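Local coordinates for nuclear inclusion protein A (Tobacco vein mottling virus, PDB 3MMG) that is a 3C-type protease of a plant virus, probably cutting peptide chains as a cysteine peptidase, with a peptide bound along its surface, at residues 12-17 with 154-159; 107-112 with 162-167; 130-135 with 141-146; 167-172 with 211-216. The protein carries 3 engineered substitutions. All blocks are in the same frame, centred on the assembly; numbering follows the deposited sequence. Where two conformers were deposited one is given.

Contact 1. Residues 12-17 with 154-159; sequences NPISAC and PLVSII
Ile14 meets Val156 tip to tip, its CD1 centred over the fork of the valine: CG1 of Val156 lies 3.6 Å from CD1 of Ile14, and CG2 of Val156 is just as near. The other branch of the isoleucine is used too. With chi1 at -59°, CG1 is anti to the carbonyl carbon and carries CD1 to Val156, while CG2 is anti to the backbone N and runs past the Pro154 ring, 3.8 Å from Ile14 CG2 to Pro154 CG. This small buried patch is purely apolar. It lays the short helix 12-15 on strand 154-157, which closes the six-stranded antiparallel barrel of this PA-clan protease through backbone bonds to Cys110 and Val112 of strand 109-116. Pro154 and Val156 face the helix; Leu155, between them, turns to the opposite side and packs on Val109 and His167. On the side of the helix turned from the strand, Asn12 and Pro13 face solvent and take no part in the packing, though Asn12 OD1 still finds Ser123 OG. At the end of the strand, Ser157 OG accepts from Ile159 N at 2.9 Å, an ST turn.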
# COMPACT_ATOMS: atom_id res chain seq x y z
N ASN A 12 -11.60 8.78 8.09
CA ASN A 12 -12.13 7.52 8.59
C ASN A 12 -12.56 6.51 7.54
O ASN A 12 -12.32 5.31 7.71
CB ASN A 12 -13.26 7.79 9.59
CG ASN A 12 -12.71 8.38 10.86
OD1 ASN A 12 -12.06 7.68 11.64
ND2 ASN A 12 -12.92 9.67 11.05
N PRO A 13 -13.18 6.97 6.43
CA PRO A 13 -13.49 5.99 5.38
C PRO A 13 -12.28 5.25 4.80
O PRO A 13 -12.39 4.07 4.42
CB PRO A 13 -14.13 6.85 4.30
CG PRO A 13 -14.76 8.00 5.05
CD PRO A 13 -13.73 8.30 6.12
N ILE A 14 -11.13 5.93 4.73
CA ILE A 14 -9.89 5.25 4.33
C ILE A 14 -9.43 4.23 5.35
O ILE A 14 -9.16 3.08 5.00
CB ILE A 14 -8.76 6.26 4.02
CG1 ILE A 14 -9.21 7.20 2.89
CG2 ILE A 14 -7.45 5.53 3.68
CD1 ILE A 14 -8.48 8.52 2.88
N SER A 15 -9.36 4.65 6.62
CA SER A 15 -9.00 3.78 7.72
C SER A 15 -9.87 2.52 7.79
O SER A 15 -9.37 1.45 8.15
CB SER A 15 -9.11 4.56 9.04
OG SER A 15 -8.82 3.73 10.13
N ALA A 16 -11.15 2.65 7.43
CA ALA A 16 -12.08 1.52 7.47
C ALA A 16 -11.72 0.42 6.46
O ALA A 16 -12.15 -0.72 6.61
CB ALA A 16 -13.50 2.00 7.24
N CYS A 17 -10.95 0.78 5.42
CA CYS A 17 -10.51 -0.14 4.37
C CYS A 17 -9.07 -0.61 4.53
O CYS A 17 -8.60 -1.43 3.75
CB CYS A 17 -10.69 0.52 3.01
SG CYS A 17 -12.44 0.82 2.66
N PRO A 154 -1.59 3.75 3.30
CA PRO A 154 -1.89 4.80 2.31
C PRO A 154 -1.33 6.18 2.64
O PRO A 154 -1.32 6.60 3.80
CB PRO A 154 -3.43 4.86 2.28
CG PRO A 154 -3.87 4.25 3.57
CD PRO A 154 -2.81 3.22 3.94
N LEU A 155 -0.87 6.86 1.60
CA LEU A 155 -0.60 8.30 1.64
C LEU A 155 -1.74 9.02 0.96
O LEU A 155 -2.08 8.72 -0.20
CB LEU A 155 0.72 8.61 0.94
CG LEU A 155 2.03 8.26 1.65
CD1 LEU A 155 2.15 8.97 3.01
CD2 LEU A 155 2.23 6.73 1.80
N VAL A 156 -2.33 9.95 1.69
CA VAL A 156 -3.61 10.56 1.31
C VAL A 156 -3.41 12.05 1.07
O VAL A 156 -2.82 12.74 1.91
CB VAL A 156 -4.68 10.33 2.43
CG1 VAL A 156 -6.02 10.96 2.05
CG2 VAL A 156 -4.88 8.84 2.68
N SER A 157 -3.90 12.57 -0.05
CA SER A 157 -3.78 14.01 -0.31
C SER A 157 -4.65 14.84 0.66
O SER A 157 -5.81 14.52 0.89
CB SER A 157 -4.27 14.32 -1.73
OG SER A 157 -4.34 15.73 -1.91
N ILE A 158 -4.08 15.90 1.22
CA ILE A 158 -4.88 16.82 2.01
C ILE A 158 -5.61 17.86 1.14
O ILE A 158 -6.37 18.71 1.66
CB ILE A 158 -4.06 17.49 3.14
CG1 ILE A 158 -2.73 18.08 2.62
CG2 ILE A 158 -3.76 16.49 4.22
CD1 ILE A 158 -2.82 19.38 1.83
N ILE A 159 -5.39 17.80 -0.18
CA ILE A 159 -6.17 18.65 -1.11
C ILE A 159 -7.59 18.10 -1.29
O ILE A 159 -8.58 18.82 -1.11
CB ILE A 159 -5.48 18.77 -2.50
CG1 ILE A 159 -4.00 19.23 -2.38
CG2 ILE A 159 -6.28 19.70 -3.41
CD1 ILE A 159 -3.80 20.58 -1.69

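Contact 2. Residues 107-112 with 162-167; sequences DRVCMV and NILGIH
Asp107, whose carboxylate lies against Leu164, has its OD1 gripped twice: by a hydrogen bond with Ser157 OG and by a salt bridge to Arg101 NH2. OD2 is bonded to Thr104 N, so both oxygens are tied and the group can hardly rotate. Its acidity is probably raised by these partners. The methyl CD1 of Leu164 comes in from the opposite direction, 3.5 Å from OD2 of Asp107. The same methyl also touches Val109, 3.6 Å from Val109 CG1 to Leu164 CD1, with the two side chains crossing at a slant. Leu164 thus wedges its tip between a fixed carboxylate and a strand valine, all of it buried. Leu164 itself belongs to a classic beta bulge, which it shares with Gly165 opposite Leu155 of the strand that separates the two segments. Further along, Met111 runs out extended and then bends at chi3 (-62°), which brings CE to 4.0 Å from CB of His167. The ring of His167 points on, its NE2 hydrogen-bonded to a polar side chain of the bound peptide. A histidine so placed in the C-terminal barrel is what 3C-type proteases use in the S1 pocket, and this one probably belongs to it.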
# COMPACT_ATOMS: atom_id res chain seq x y z
N ASP A 107 0.29 18.57 -4.28
CA ASP A 107 -0.15 17.78 -3.13
C ASP A 107 0.76 17.82 -1.93
O ASP A 107 1.99 17.88 -2.05
CB ASP A 107 -0.23 16.32 -3.56
CG ASP A 107 -1.48 16.03 -4.35
OD1 ASP A 107 -2.59 16.42 -3.90
OD2 ASP A 107 -1.34 15.43 -5.43
N ARG A 108 0.15 17.73 -0.76
CA ARG A 108 0.86 17.31 0.43
C ARG A 108 0.08 16.10 0.94
O ARG A 108 -1.12 15.96 0.67
CB ARG A 108 0.86 18.44 1.47
CG ARG A 108 1.51 19.72 0.91
CD ARG A 108 1.72 20.76 1.99
NE ARG A 108 0.47 21.33 2.51
CZ ARG A 108 -0.15 22.38 1.96
NH1 ARG A 108 0.33 22.94 0.85
NH2 ARG A 108 -1.26 22.87 2.51
N VAL A 109 0.77 15.23 1.67
CA VAL A 109 0.16 13.94 2.06
C VAL A 109 0.21 13.67 3.55
O VAL A 109 1.15 14.09 4.24
CB VAL A 109 0.79 12.72 1.30
CG1 VAL A 109 0.53 12.80 -0.21
CG2 VAL A 109 2.28 12.60 1.62
N CYS A 110 -0.83 12.98 4.05
CA CYS A 110 -0.83 12.36 5.40
C CYS A 110 -0.88 10.85 5.29
O CYS A 110 -1.61 10.31 4.45
CB CYS A 110 -2.06 12.76 6.22
SG CYS A 110 -2.14 14.47 6.69
N MET A 111 -0.16 10.15 6.17
CA MET A 111 -0.26 8.70 6.21
C MET A 111 -1.46 8.36 7.07
O MET A 111 -1.68 8.98 8.13
CB MET A 111 1.03 8.10 6.74
CG MET A 111 1.05 6.57 6.63
SD MET A 111 2.67 5.90 7.08
CE MET A 111 3.73 6.63 5.84
N VAL A 112 -2.22 7.37 6.62
CA VAL A 112 -3.41 6.93 7.35
C VAL A 112 -3.23 5.45 7.72
O VAL A 112 -2.77 4.66 6.89
CB VAL A 112 -4.67 7.11 6.51
CG1 VAL A 112 -5.85 6.46 7.24
CG2 VAL A 112 -4.94 8.59 6.26
N ASN A 162 -7.90 12.02 -1.83
CA ASN A 162 -7.61 10.87 -2.67
C ASN A 162 -6.38 10.12 -2.15
O ASN A 162 -5.47 10.72 -1.58
CB ASN A 162 -7.33 11.29 -4.11
CG ASN A 162 -8.61 11.67 -4.89
OD1 ASN A 162 -9.67 12.05 -4.34
ND2 ASN A 162 -8.48 11.59 -6.21
N ILE A 163 -6.37 8.80 -2.37
CA ILE A 163 -5.18 8.01 -2.02
C ILE A 163 -4.19 8.15 -3.17
O ILE A 163 -4.55 7.88 -4.33
CB ILE A 163 -5.56 6.54 -1.81
CG1 ILE A 163 -6.62 6.42 -0.68
CG2 ILE A 163 -4.30 5.69 -1.53
CD1 ILE A 163 -7.15 5.02 -0.51
N LEU A 164 -2.95 8.55 -2.86
CA LEU A 164 -1.96 8.85 -3.91
C LEU A 164 -0.91 7.75 -4.05
O LEU A 164 -0.22 7.67 -5.06
CB LEU A 164 -1.24 10.16 -3.63
CG LEU A 164 -2.11 11.41 -3.44
CD1 LEU A 164 -1.20 12.64 -3.37
CD2 LEU A 164 -3.19 11.55 -4.51
N GLY A 165 -0.80 6.91 -3.02
CA GLY A 165 0.29 5.93 -3.04
C GLY A 165 0.23 5.12 -1.76
O GLY A 165 -0.62 5.35 -0.90
N ILE A 166 1.16 4.19 -1.64
CA ILE A 166 1.33 3.43 -0.40
C ILE A 166 2.80 3.41 0.01
O ILE A 166 3.69 3.46 -0.85
CB ILE A 166 0.79 1.98 -0.51
CG1 ILE A 166 1.38 1.25 -1.72
CG2 ILE A 166 -0.74 2.02 -0.53
CD1 ILE A 166 1.11 -0.28 -1.73
N HIS A 167 3.04 3.39 1.32
CA HIS A 167 4.43 3.49 1.77
C HIS A 167 5.27 2.29 1.28
O HIS A 167 4.74 1.20 1.19
CB HIS A 167 4.51 3.63 3.29
CG HIS A 167 5.93 3.70 3.78
ND1 HIS A 167 6.78 4.73 3.41
CD2 HIS A 167 6.64 2.89 4.60
CE1 HIS A 167 7.96 4.54 3.98
NE2 HIS A 167 7.90 3.42 4.69

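Contact 3. Residues 130-135 with 141-146; sequences HIVHKE and QHWITT
The beta hairpin of strands 121-133 and 139-142, part of the C-terminal barrel, is locked here by Val132 and Gln141, an antiparallel hydrogen-bonded pair. Gln141 N gives to Val132 O at 2.7 Å, a fairly straight bond of 162°. The return bond, from Val132 N to Gln141 O, is longer at 3.2 Å. Gln141 O takes a second, weaker approach, a CA-H...O contact from Ile131 CA at 3.2 Å. Past the pair the indole of Trp143 swings back along the hairpin and presents its six-membered ring edge-on. His130 O lies in the ring plane, 3.3 Å from CE3 of Trp143, and CG2 of Val132 meets CH2 of Trp143 at 3.7 Å, also at the edge. CG of Gln141, anti to its backbone N (chi1 -169°), lies over one face of the indole, offset toward the rim, and the chain runs on extended. Trp143 and Val132 are exposed on this side, Gln141 partly so, whereas His142 turns inward and is buried. Its NE2 is hydrogen-bonded to ND1 of His167, a ring that reaches the bound peptide, so His142 probably helps to position that ring from the second shell. What fixes the His142 ring from the other end is Ile144 N, which donates to ND1 of His142 in the ring plane, 3.1 Å away at 158°.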
# COMPACT_ATOMS: atom_id res chain seq x y z
N HIS A 130 5.35 17.37 2.66
CA HIS A 130 5.65 17.72 1.28
C HIS A 130 6.15 16.47 0.60
O HIS A 130 6.59 15.52 1.28
CB HIS A 130 6.71 18.83 1.24
CG HIS A 130 6.37 19.97 2.15
ND1 HIS A 130 5.27 20.78 1.95
CD2 HIS A 130 6.95 20.41 3.29
CE1 HIS A 130 5.20 21.67 2.91
NE2 HIS A 130 6.19 21.45 3.76
N ILE A 131 6.08 16.46 -0.73
CA ILE A 131 6.53 15.28 -1.51
C ILE A 131 7.42 15.70 -2.66
O ILE A 131 7.32 16.85 -3.14
CB ILE A 131 5.36 14.43 -2.00
CG1 ILE A 131 4.41 15.24 -2.90
CG2 ILE A 131 4.54 13.95 -0.76
CD1 ILE A 131 3.31 14.40 -3.59
N VAL A 132 8.30 14.79 -3.08
CA VAL A 132 9.21 15.07 -4.20
C VAL A 132 9.37 13.80 -5.02
O VAL A 132 9.78 12.77 -4.47
CB VAL A 132 10.61 15.55 -3.71
CG1 VAL A 132 11.55 15.80 -4.93
CG2 VAL A 132 10.52 16.79 -2.83
N HIS A 133 9.09 13.90 -6.32
CA HIS A 133 9.15 12.75 -7.20
C HIS A 133 10.59 12.32 -7.46
O HIS A 133 11.47 13.17 -7.67
CB HIS A 133 8.45 13.10 -8.53
CG HIS A 133 8.50 12.00 -9.54
ND1 HIS A 133 7.92 10.77 -9.33
CD2 HIS A 133 9.10 11.94 -10.76
CE1 HIS A 133 8.14 10.00 -10.40
NE2 HIS A 133 8.84 10.70 -11.28
N LYS A 134 10.81 11.01 -7.44
CA LYS A 134 12.09 10.41 -7.81
C LYS A 134 12.08 10.08 -9.31
O LYS A 134 11.33 9.22 -9.79
CB LYS A 134 12.39 9.19 -6.95
CG LYS A 134 13.74 8.53 -7.24
CD LYS A 134 14.88 9.34 -6.63
CE LYS A 134 16.21 8.61 -6.82
NZ LYS A 134 17.35 9.44 -6.32
N GLU A 135 12.91 10.82 -10.06
CA GLU A 135 12.93 10.69 -11.51
C GLU A 135 13.11 9.24 -11.99
O GLU A 135 13.88 8.48 -11.41
CB GLU A 135 14.01 11.62 -12.11
CG GLU A 135 13.83 11.86 -13.60
CD GLU A 135 15.02 12.58 -14.24
OE1 GLU A 135 16.12 12.61 -13.62
OE2 GLU A 135 14.84 13.07 -15.39
N GLN A 141 9.37 10.86 -2.59
CA GLN A 141 9.89 11.03 -1.24
C GLN A 141 8.84 11.68 -0.31
O GLN A 141 8.06 12.56 -0.74
CB GLN A 141 11.17 11.87 -1.26
CG GLN A 141 11.91 11.87 0.08
CD GLN A 141 13.27 12.57 0.01
OE1 GLN A 141 13.66 13.06 -1.04
NE2 GLN A 141 13.97 12.59 1.14
N HIS A 142 8.84 11.26 0.95
CA HIS A 142 8.06 11.93 1.98
C HIS A 142 8.87 11.93 3.27
O HIS A 142 9.89 11.22 3.39
CB HIS A 142 6.66 11.26 2.16
CG HIS A 142 6.69 9.90 2.81
ND1 HIS A 142 6.77 9.74 4.18
CD2 HIS A 142 6.62 8.65 2.29
CE1 HIS A 142 6.77 8.45 4.47
NE2 HIS A 142 6.69 7.77 3.34
N TRP A 143 8.44 12.76 4.22
CA TRP A 143 9.16 12.95 5.49
C TRP A 143 8.41 12.52 6.76
O TRP A 143 8.72 13.00 7.85
CB TRP A 143 9.65 14.40 5.60
CG TRP A 143 10.82 14.67 4.66
CD1 TRP A 143 12.15 14.61 4.98
CD2 TRP A 143 10.75 15.00 3.26
NE1 TRP A 143 12.91 14.89 3.86
CE2 TRP A 143 12.08 15.12 2.80
CE3 TRP A 143 9.70 15.19 2.36
CZ2 TRP A 143 12.38 15.45 1.47
CZ3 TRP A 143 10.00 15.52 1.03
CH2 TRP A 143 11.33 15.64 0.60
N ILE A 144 7.45 11.60 6.62
CA ILE A 144 6.66 11.10 7.75
C ILE A 144 7.41 9.94 8.39
O ILE A 144 7.80 9.00 7.70
CB ILE A 144 5.24 10.64 7.30
CG1 ILE A 144 4.50 11.79 6.60
CG2 ILE A 144 4.43 10.06 8.51
CD1 ILE A 144 3.32 11.37 5.71
N THR A 145 7.61 10.03 9.70
CA THR A 145 8.22 8.95 10.49
C THR A 145 7.51 7.61 10.26
O THR A 145 6.29 7.52 10.38
CB THR A 145 8.23 9.32 12.00
OG1 THR A 145 9.09 10.44 12.21
CG2 THR A 145 8.69 8.13 12.88
N THR A 146 8.30 6.58 9.94
CA THR A 146 7.79 5.23 9.77
C THR A 146 8.68 4.20 10.46
O THR A 146 9.89 4.41 10.64
CB THR A 146 7.72 4.84 8.28
OG1 THR A 146 9.01 5.04 7.70
CG2 THR A 146 6.76 5.71 7.54

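Contact 4. Residues 167-172 with 211-216; sequences HSLTHT and GSFTLV
Leu169 and Phe213 come together beside the bound peptide, which forms an antiparallel beta ladder with both segments: Leu169, Thr170 and His171 of strand 163-171, and Thr214 and Leu215 near the C-terminal end of the model. The barrel sheet therefore runs on into the peptide, as in other chymotrypsin-like proteases that bind substrate as an added strand, and with Leu169 packing on an aromatic side chain of the peptide and Phe213 on an apolar one, the two residues are consistent with the lining of a substrate subsite. Between the two segments themselves the contacts are made by side chains, and mostly apolar ones. Leu169, extended with chi2 at 176°, sends CD1 from the opposite direction to meet the Phe213 ring obliquely, 3.8 Å from CE1 of Phe213. Its other methyl, CD2, makes a looser touch with Leu215 CD1 at 4.5 Å. The aromatic contact is an edge-to-face stack of Phe213 with Tyr178 of the neighbouring strand 177-181. On the backbone side, Ser168 and Leu169 form a classic beta bulge within strand 163-171. The polar interaction is at the end of that strand, where Thr172 divides its two branches, OG1 hydrogen-bonding a polar side chain of the peptide while CG2 lies 4.2 Å from CB of Val216.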
# COMPACT_ATOMS: atom_id res chain seq x y z
N HIS A 167 3.04 3.39 1.32
CA HIS A 167 4.43 3.49 1.77
C HIS A 167 5.27 2.29 1.28
O HIS A 167 4.74 1.20 1.19
CB HIS A 167 4.51 3.63 3.29
CG HIS A 167 5.93 3.70 3.78
ND1 HIS A 167 6.78 4.73 3.41
CD2 HIS A 167 6.64 2.89 4.60
CE1 HIS A 167 7.96 4.54 3.98
NE2 HIS A 167 7.90 3.42 4.69
N SER A 168 6.56 2.49 0.97
CA SER A 168 7.35 1.41 0.38
C SER A 168 8.78 1.26 0.92
O SER A 168 9.13 0.20 1.40
CB SER A 168 7.38 1.54 -1.15
OG SER A 168 8.20 0.53 -1.73
N LEU A 169 9.58 2.32 0.83
CA LEU A 169 11.04 2.26 1.00
C LEU A 169 11.50 3.19 2.06
O LEU A 169 10.88 4.21 2.34
CB LEU A 169 11.77 2.74 -0.27
CG LEU A 169 11.67 2.10 -1.63
CD1 LEU A 169 12.49 2.95 -2.59
CD2 LEU A 169 12.21 0.66 -1.56
N THR A 170 12.69 2.86 2.59
CA THR A 170 13.48 3.79 3.36
C THR A 170 14.94 3.64 2.94
O THR A 170 15.38 2.57 2.49
CB THR A 170 13.29 3.59 4.89
OG1 THR A 170 13.91 4.67 5.60
CG2 THR A 170 13.86 2.25 5.35
N HIS A 171 15.69 4.72 3.05
CA HIS A 171 17.11 4.68 2.78
C HIS A 171 17.79 3.85 3.87
O HIS A 171 17.38 3.89 5.03
CB HIS A 171 17.64 6.10 2.76
CG HIS A 171 19.04 6.21 2.25
ND1 HIS A 171 20.14 5.97 3.05
CD2 HIS A 171 19.52 6.56 1.03
CE1 HIS A 171 21.24 6.16 2.34
NE2 HIS A 171 20.89 6.51 1.11
N THR A 172 18.82 3.10 3.53
CA THR A 172 19.40 2.16 4.49
C THR A 172 20.22 2.84 5.60
O THR A 172 20.45 2.23 6.66
CB THR A 172 20.29 1.13 3.79
OG1 THR A 172 21.33 1.82 3.09
CG2 THR A 172 19.49 0.30 2.80
N GLY A 211 15.45 3.75 -11.09
CA GLY A 211 16.16 4.99 -11.38
C GLY A 211 17.56 4.87 -10.79
O GLY A 211 18.26 3.88 -11.03
N SER A 212 17.95 5.86 -10.00
CA SER A 212 19.29 5.87 -9.41
C SER A 212 19.39 5.17 -8.05
O SER A 212 20.45 5.20 -7.42
CB SER A 212 19.84 7.30 -9.33
OG SER A 212 19.22 8.04 -8.29
N PHE A 213 18.30 4.55 -7.59
CA PHE A 213 18.36 3.76 -6.34
C PHE A 213 19.11 2.44 -6.54
O PHE A 213 19.01 1.83 -7.60
CB PHE A 213 16.96 3.35 -5.90
CG PHE A 213 16.13 4.45 -5.31
CD1 PHE A 213 14.77 4.50 -5.60
CD2 PHE A 213 16.69 5.40 -4.46
CE1 PHE A 213 13.96 5.51 -5.06
CE2 PHE A 213 15.90 6.41 -3.91
CZ PHE A 213 14.53 6.46 -4.21
N THR A 214 19.80 2.00 -5.51
CA THR A 214 20.29 0.62 -5.40
C THR A 214 19.49 -0.07 -4.28
O THR A 214 19.61 0.30 -3.12
CB THR A 214 21.79 0.57 -5.02
OG1 THR A 214 22.55 1.35 -5.95
CG2 THR A 214 22.30 -0.86 -5.02
N LEU A 215 18.68 -1.06 -4.63
CA LEU A 215 17.93 -1.82 -3.63
C LEU A 215 18.81 -2.84 -2.91
O LEU A 215 19.46 -3.67 -3.56
CB LEU A 215 16.74 -2.56 -4.27
CG LEU A 215 15.96 -3.47 -3.30
CD1 LEU A 215 15.18 -2.65 -2.27
CD2 LEU A 215 15.04 -4.39 -4.06
N VAL A 216 18.81 -2.77 -1.59
CA VAL A 216 19.53 -3.74 -0.76
C VAL A 216 18.53 -4.73 -0.16
O VAL A 216 17.73 -4.38 0.72
CB VAL A 216 20.38 -3.02 0.32
CG1 VAL A 216 21.23 -4.02 1.11
CG2 VAL A 216 21.27 -1.95 -0.35

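In the fold
From the N terminus, contact 1 opens first: helix 12-15, just ahead of the seven-stranded sheet, packs on strand 154-157, closing a loop that spans that sheet and much of the six-stranded barrel. Contact 2 opens within this loop at 107-112 but closes beyond it at 162-167, so the two cross. Contact 3, a short hairpin, falls inside both loops. Contact 4 begins only afterwards, sharing His167 with contact 2, and brings the last modelled residues back to strand 163-171. Contacts 1 and 2 lie about 7 Å apart, centre to centre; contacts 3 and 4 about 12 Å, bridged by Lys134 with Phe213.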